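Local coordinates for protein beta-galactoside alpha-2,6-sialyltransferase (PDB 2Z4T) that probably transfers sialic acid from a CMP-linked donor to the 6-position of galactose, and binds CMP together with the acceptor lactose, at residues P127-L132 / E332-I337; V433-D438 / T454-K459. All coordinates share one frame; numbering follows the deposited sequence.

Contact 1: residues P127-L132 / E332-I337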
loop_
_atom_site.group_PDB
_atom_site.type_symbol
_atom_site.label_atom_id
_atom_site.label_comp_id
_atom_site.label_asym_id
_atom_site.label_seq_id
_atom_site.Cartn_x
_atom_site.Cartn_y
_atom_site.Cartn_z
ATOM N N PRO A 127 -4.309 0.397 2.981
ATOM C CA PRO A 127 -3.092 1.176 2.721
ATOM C C PRO A 127 -1.916 0.293 2.319
ATOM O O PRO A 127 -1.132 0.668 1.427
ATOM C CB PRO A 127 -2.810 1.854 4.060
ATOM C CG PRO A 127 -4.147 1.862 4.783
ATOM C CD PRO A 127 -4.811 0.586 4.352
ATOM N N THR A 128 -1.817 -0.875 2.954
ATOM C CA THR A 128 -0.701 -1.765 2.746
ATOM C C THR A 128 -0.705 -2.293 1.296
ATOM O O THR A 128 0.349 -2.456 0.665
ATOM C CB THR A 128 -0.739 -2.943 3.774
ATOM O OG1 THR A 128 -0.327 -2.465 5.063
ATOM C CG2 THR A 128 0.197 -4.074 3.356
ATOM N N LEU A 129 -1.900 -2.565 0.787
ATOM C CA LEU A 129 -2.067 -2.997 -0.579
ATOM C C LEU A 129 -1.576 -1.908 -1.542
ATOM O O LEU A 129 -0.809 -2.197 -2.462
ATOM C CB LEU A 129 -3.529 -3.329 -0.861
ATOM C CG LEU A 129 -3.839 -3.765 -2.284
ATOM C CD1 LEU A 129 -3.148 -5.081 -2.580
ATOM C CD2 LEU A 129 -5.363 -3.853 -2.478
ATOM N N GLN A 130 -1.999 -0.668 -1.317
ATOM C CA GLN A 130 -1.586 0.421 -2.184
ATOM C C GLN A 130 -0.072 0.684 -2.101
ATOM O O GLN A 130 0.578 0.958 -3.128
ATOM C CB GLN A 130 -2.369 1.673 -1.858
ATOM C CG GLN A 130 -3.818 1.593 -2.243
ATOM C CD GLN A 130 -4.096 1.799 -3.747
ATOM O OE1 GLN A 130 -5.113 1.321 -4.265
ATOM N NE2 GLN A 130 -3.224 2.524 -4.435
ATOM N N GLN A 131 0.483 0.579 -0.896
ATOM C CA GLN A 131 1.912 0.799 -0.692
ATOM C C GLN A 131 2.711 -0.260 -1.426
ATOM O O GLN A 131 3.705 0.065 -2.072
ATOM C CB GLN A 131 2.268 0.828 0.809
ATOM C CG GLN A 131 1.614 1.987 1.587
ATOM C CD GLN A 131 1.802 1.894 3.102
ATOM O OE1 GLN A 131 2.053 0.806 3.649
ATOM N NE2 GLN A 131 1.712 3.048 3.791
ATOM N N LEU A 132 2.260 -1.518 -1.369
ATOM C CA LEU A 132 2.884 -2.602 -2.106
ATOM C C LEU A 132 2.985 -2.271 -3.580
ATOM O O LEU A 132 4.039 -2.479 -4.206
ATOM C CB LEU A 132 2.068 -3.884 -2.004
ATOM C CG LEU A 132 2.785 -5.245 -1.991
ATOM C CD1 LEU A 132 1.945 -6.337 -2.582
ATOM C CD2 LEU A 132 4.179 -5.260 -2.608
ATOM N N GLU A 332 3.591 -10.872 -11.568
ATOM C CA GLU A 332 3.879 -12.130 -10.881
ATOM C C GLU A 332 4.444 -11.889 -9.493
ATOM O O GLU A 332 4.076 -12.569 -8.542
ATOM C CB GLU A 332 4.853 -12.995 -11.678
ATOM C CG GLU A 332 5.157 -14.371 -11.051
ATOM C CD GLU A 332 6.458 -14.962 -11.563
ATOM O OE1 GLU A 332 6.463 -16.132 -11.994
ATOM O OE2 GLU A 332 7.484 -14.251 -11.566
ATOM N N LEU A 333 5.344 -10.925 -9.381
ATOM C CA LEU A 333 5.943 -10.632 -8.097
ATOM C C LEU A 333 4.857 -10.128 -7.126
ATOM O O LEU A 333 4.812 -10.545 -5.967
ATOM C CB LEU A 333 7.087 -9.628 -8.249
ATOM C CG LEU A 333 7.789 -9.173 -6.966
ATOM C CD1 LEU A 333 8.417 -10.364 -6.180
ATOM C CD2 LEU A 333 8.821 -8.079 -7.304
ATOM N N PHE A 334 3.976 -9.273 -7.631
ATOM C CA PHE A 334 2.837 -8.775 -6.878
ATOM C C PHE A 334 1.937 -9.897 -6.339
ATOM O O PHE A 334 1.686 -9.955 -5.125
ATOM C CB PHE A 334 2.040 -7.792 -7.752
ATOM C CG PHE A 334 0.826 -7.225 -7.086
ATOM C CD1 PHE A 334 0.944 -6.284 -6.077
ATOM C CD2 PHE A 334 -0.449 -7.612 -7.496
ATOM C CE1 PHE A 334 -0.195 -5.759 -5.465
ATOM C CE2 PHE A 334 -1.598 -7.090 -6.894
ATOM C CZ PHE A 334 -1.470 -6.165 -5.876
ATOM N N LEU A 335 1.464 -10.783 -7.227
ATOM C CA LEU A 335 0.525 -11.849 -6.821
ATOM C C LEU A 335 1.169 -12.764 -5.796
ATOM O O LEU A 335 0.532 -13.274 -4.860
ATOM C CB LEU A 335 0.010 -12.679 -8.022
ATOM C CG LEU A 335 -0.772 -11.891 -9.074
ATOM C CD1 LEU A 335 -1.334 -12.816 -10.131
ATOM C CD2 LEU A 335 -1.886 -11.023 -8.437
ATOM N N SER A 336 2.453 -12.942 -5.998
ATOM C CA SER A 336 3.249 -13.772 -5.163
ATOM C C SER A 336 3.393 -13.144 -3.771
ATOM O O SER A 336 3.258 -13.833 -2.767
ATOM C CB SER A 336 4.591 -13.957 -5.842
ATOM O OG SER A 336 5.451 -14.633 -4.986
ATOM N N ILE A 337 3.628 -11.840 -3.704
ATOM C CA ILE A 337 3.695 -11.174 -2.412
ATOM C C ILE A 337 2.353 -11.137 -1.661
ATOM O O ILE A 337 2.334 -11.303 -0.446
ATOM C CB ILE A 337 4.329 -9.768 -2.499
ATOM C CG1 ILE A 337 5.791 -9.898 -2.960
ATOM C CG2 ILE A 337 4.261 -9.080 -1.121
ATOM C CD1 ILE A 337 6.501 -8.580 -3.242
#
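L132 and F334 are the residues whose CA atoms come nearest, 7.8 Å, between two nearly antiparallel helical segments. The axes of these short segments run at 153° to each other and come no nearer than 11.7 Å. At that separation the backbones stay well apart, and no hydrogen bond joins the segments; side chains from both helices fill the interface with purely apolar packing.

L132 does most of the work on its side, its CB heading toward the other segment. Its CD1 methyl sits 3.6 Å from both CD1 and CE1 of F334, oblique to the ring, and also meets CG2 of I337 at 3.9 Å. Both methyls of the leucine come to I337 CG2 from the same side, and CD2 also lies near I337 CD1.

F334 has CG anti to the backbone N (chi1 179°), a torsion that carries the ring across toward helix 126-141. There L129 meets it at roughly a right angle: CD1 of L129 sits at the ring edge, near its plane, 3.9 Å from CZ.

In this GT-B enzyme, helix 126-141 follows the end of the long strand 103-122, where it runs into the first Rossmann-like domain, and its opening turn lies beside the active site. T128 belongs to a magnesium site and hydrogen-bonds through OG1 to D122, while the L129 side chain is about 5 Å from bound CMP and also touches E432 and V433.

All four packing residues are buried. CB of I337 heads toward the partner segment, with CG2 anti to the backbone N (chi1 -64° for CG1), which presents that methyl to L132; I337 also packs on Q160 and L164 of helix 158-164, and M436 of helix 431-436 touches F334.

Contact 2: residues V433-D438 / T454-K459; sequences VLMMTD and TIPAEK
M435 and I455, with CA atoms 7.1 Å apart, bring the last turn of helix 431-436 against the loop that links strands 443-447 and 460-465. Those strands are neighbours in the parallel sheet of the second Rossmann-like domain of the GT-B fold, and the helix ends here in a Schellman motif.

The apolar packing all runs through M435. Its chain leaves the backbone extended (chi1 -174°) and bends at chi3, 65°, turning the CE methyl onto CG2 of T454 at 3.8 Å. SD lies close to T454 CG2 and I455 CD1. Nearer the backbone, CB of M435 touches CD1 of I455 at 3.9 Å, the two side chains lying alongside but running opposite ways. P456 adds a looser contact, its CD 4.1 Å from the SD of M435. This flank borders the nucleotide pocket: I455 is close to F431, a CMP-binding residue, and T454 lies about 6 Å from bound CMP.

No hydrogen bond crosses between the segments; those at the helix end are local. D438, with positive phi, serves as the C-prime residue, its N bonding to O of M435 at 3.1 Å. One residue earlier, T437 doubles its hold on the helix: the carbonyl O of V433 takes T437 N at 2.9 Å on one face of its plane and T437 OG1 at 2.7 Å on the other.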
loop_
_atom_site.group_PDB
_atom_site.type_symbol
_atom_site.label_atom_id
_atom_site.label_comp_id
_atom_site.label_asym_id
_atom_site.label_seq_id
_atom_site.Cartn_x
_atom_site.Cartn_y
_atom_site.Cartn_z
ATOM N N VAL A 433 -7.659 -7.260 -5.118
ATOM C CA VAL A 433 -6.779 -7.892 -6.074
ATOM C C VAL A 433 -7.556 -8.819 -7.003
ATOM O O VAL A 433 -7.186 -8.972 -8.183
ATOM C CB VAL A 433 -5.476 -8.528 -5.479
ATOM C CG1 VAL A 433 -5.114 -7.946 -4.119
ATOM C CG2 VAL A 433 -5.508 -10.022 -5.474
ATOM N N LEU A 434 -8.663 -9.385 -6.516
ATOM C CA LEU A 434 -9.516 -10.171 -7.410
ATOM C C LEU A 434 -10.172 -9.282 -8.456
ATOM O O LEU A 434 -10.365 -9.701 -9.593
ATOM C CB LEU A 434 -10.581 -11.008 -6.680
ATOM C CG LEU A 434 -10.276 -12.024 -5.572
ATOM C CD1 LEU A 434 -11.074 -13.245 -5.860
ATOM C CD2 LEU A 434 -8.801 -12.397 -5.386
ATOM N N MET A 435 -10.522 -8.063 -8.072
ATOM C CA MET A 435 -11.020 -7.095 -9.040
ATOM C C MET A 435 -9.957 -6.767 -10.087
ATOM O O MET A 435 -10.250 -6.797 -11.274
ATOM C CB MET A 435 -11.476 -5.809 -8.362
ATOM C CG MET A 435 -12.143 -4.810 -9.306
ATOM S SD MET A 435 -12.394 -3.214 -8.476
ATOM C CE MET A 435 -10.668 -2.744 -8.238
ATOM N N MET A 436 -8.740 -6.469 -9.632
ATOM C CA MET A 436 -7.640 -6.050 -10.502
ATOM C C MET A 436 -7.161 -7.160 -11.411
ATOM O O MET A 436 -6.649 -6.877 -12.497
ATOM C CB MET A 436 -6.454 -5.529 -9.686
ATOM C CG MET A 436 -6.765 -4.251 -8.912
ATOM S SD MET A 436 -5.295 -3.480 -8.273
ATOM C CE MET A 436 -4.897 -4.542 -6.887
ATOM N N THR A 437 -7.325 -8.411 -10.981
ATOM C CA THR A 437 -6.919 -9.547 -11.796
ATOM C C THR A 437 -8.072 -10.116 -12.643
ATOM O O THR A 437 -7.918 -11.146 -13.322
ATOM C CB THR A 437 -6.293 -10.667 -10.939
ATOM O OG1 THR A 437 -7.225 -11.076 -9.932
ATOM C CG2 THR A 437 -4.953 -10.187 -10.255
ATOM N N ASP A 438 -9.223 -9.436 -12.615
ATOM C CA ASP A 438 -10.410 -9.880 -13.367
ATOM C C ASP A 438 -10.840 -11.284 -12.927
ATOM O O ASP A 438 -11.077 -12.153 -13.748
ATOM C CB ASP A 438 -10.148 -9.816 -14.879
ATOM C CG ASP A 438 -11.412 -9.998 -15.700
ATOM O OD1 ASP A 438 -12.521 -9.584 -15.241
ATOM O OD2 ASP A 438 -11.305 -10.564 -16.824
ATOM N N THR A 454 -15.511 0.086 -3.510
ATOM C CA THR A 454 -14.751 0.002 -4.762
ATOM C C THR A 454 -15.317 -0.979 -5.803
ATOM O O THR A 454 -15.351 -0.664 -6.987
ATOM C CB THR A 454 -13.293 -0.371 -4.466
ATOM O OG1 THR A 454 -12.732 0.595 -3.566
ATOM C CG2 THR A 454 -12.460 -0.437 -5.732
ATOM N N ILE A 455 -15.732 -2.162 -5.358
ATOM C CA ILE A 455 -16.270 -3.218 -6.228
ATOM C C ILE A 455 -17.472 -2.699 -7.019
ATOM O O ILE A 455 -18.369 -2.089 -6.437
ATOM C CB ILE A 455 -16.673 -4.496 -5.391
ATOM C CG1 ILE A 455 -15.435 -5.138 -4.735
ATOM C CG2 ILE A 455 -17.379 -5.539 -6.216
ATOM C CD1 ILE A 455 -14.121 -5.167 -5.580
ATOM N N PRO A 456 -17.489 -2.943 -8.350
ATOM C CA PRO A 456 -18.594 -2.539 -9.229
ATOM C C PRO A 456 -19.965 -3.024 -8.755
ATOM O O PRO A 456 -20.132 -4.190 -8.386
ATOM C CB PRO A 456 -18.232 -3.194 -10.567
ATOM C CG PRO A 456 -16.772 -3.297 -10.539
ATOM C CD PRO A 456 -16.429 -3.624 -9.114
ATOM N N ALA A 457 -20.924 -2.103 -8.773
ATOM C CA ALA A 457 -22.285 -2.350 -8.339
ATOM C C ALA A 457 -22.881 -3.618 -8.933
ATOM O O ALA A 457 -23.585 -4.358 -8.245
ATOM C CB ALA A 457 -23.162 -1.148 -8.669
ATOM N N GLU A 458 -22.583 -3.882 -10.198
ATOM C CA GLU A 458 -23.252 -4.976 -10.919
ATOM C C GLU A 458 -22.942 -6.355 -10.341
ATOM O O GLU A 458 -23.733 -7.281 -10.478
ATOM C CB GLU A 458 -22.978 -4.909 -12.427
ATOM C CG GLU A 458 -21.696 -5.629 -12.908
ATOM C CD GLU A 458 -21.969 -6.967 -13.634
ATOM O OE1 GLU A 458 -22.988 -7.638 -13.313
ATOM O OE2 GLU A 458 -21.156 -7.343 -14.530
ATOM N N LYS A 459 -21.803 -6.486 -9.675
ATOM C CA LYS A 459 -21.435 -7.758 -9.061
ATOM C C LYS A 459 -22.129 -8.031 -7.720
ATOM O O LYS A 459 -22.329 -9.191 -7.353
ATOM C CB LYS A 459 -19.925 -7.831 -8.884
ATOM C CG LYS A 459 -19.178 -7.944 -10.174
ATOM C CD LYS A 459 -19.520 -9.237 -10.903
ATOM C CE LYS A 459 -18.339 -9.626 -11.772
ATOM N NZ LYS A 459 -18.599 -10.708 -12.736
#

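In the fold
Helix 431-436 ties the two contacts together. One face of it meets both helices of contact 1, and just past its end T437 packs against L335, CG2 to CD2 at 3.7 Å, while M435 of the same helix carries contact 2. The centres are 16 Å apart. Contact 1 is fully buried near the middle of the chain and joins distant parts of the sequence, helix to helix; contact 2 is more local, partly open to solvent, and sets a helix end against a loop of its own domain. Both rely on apolar contacts across the segments, yet contact 1 includes an aromatic ring whereas contact 2 turns on a bent methionine side chain.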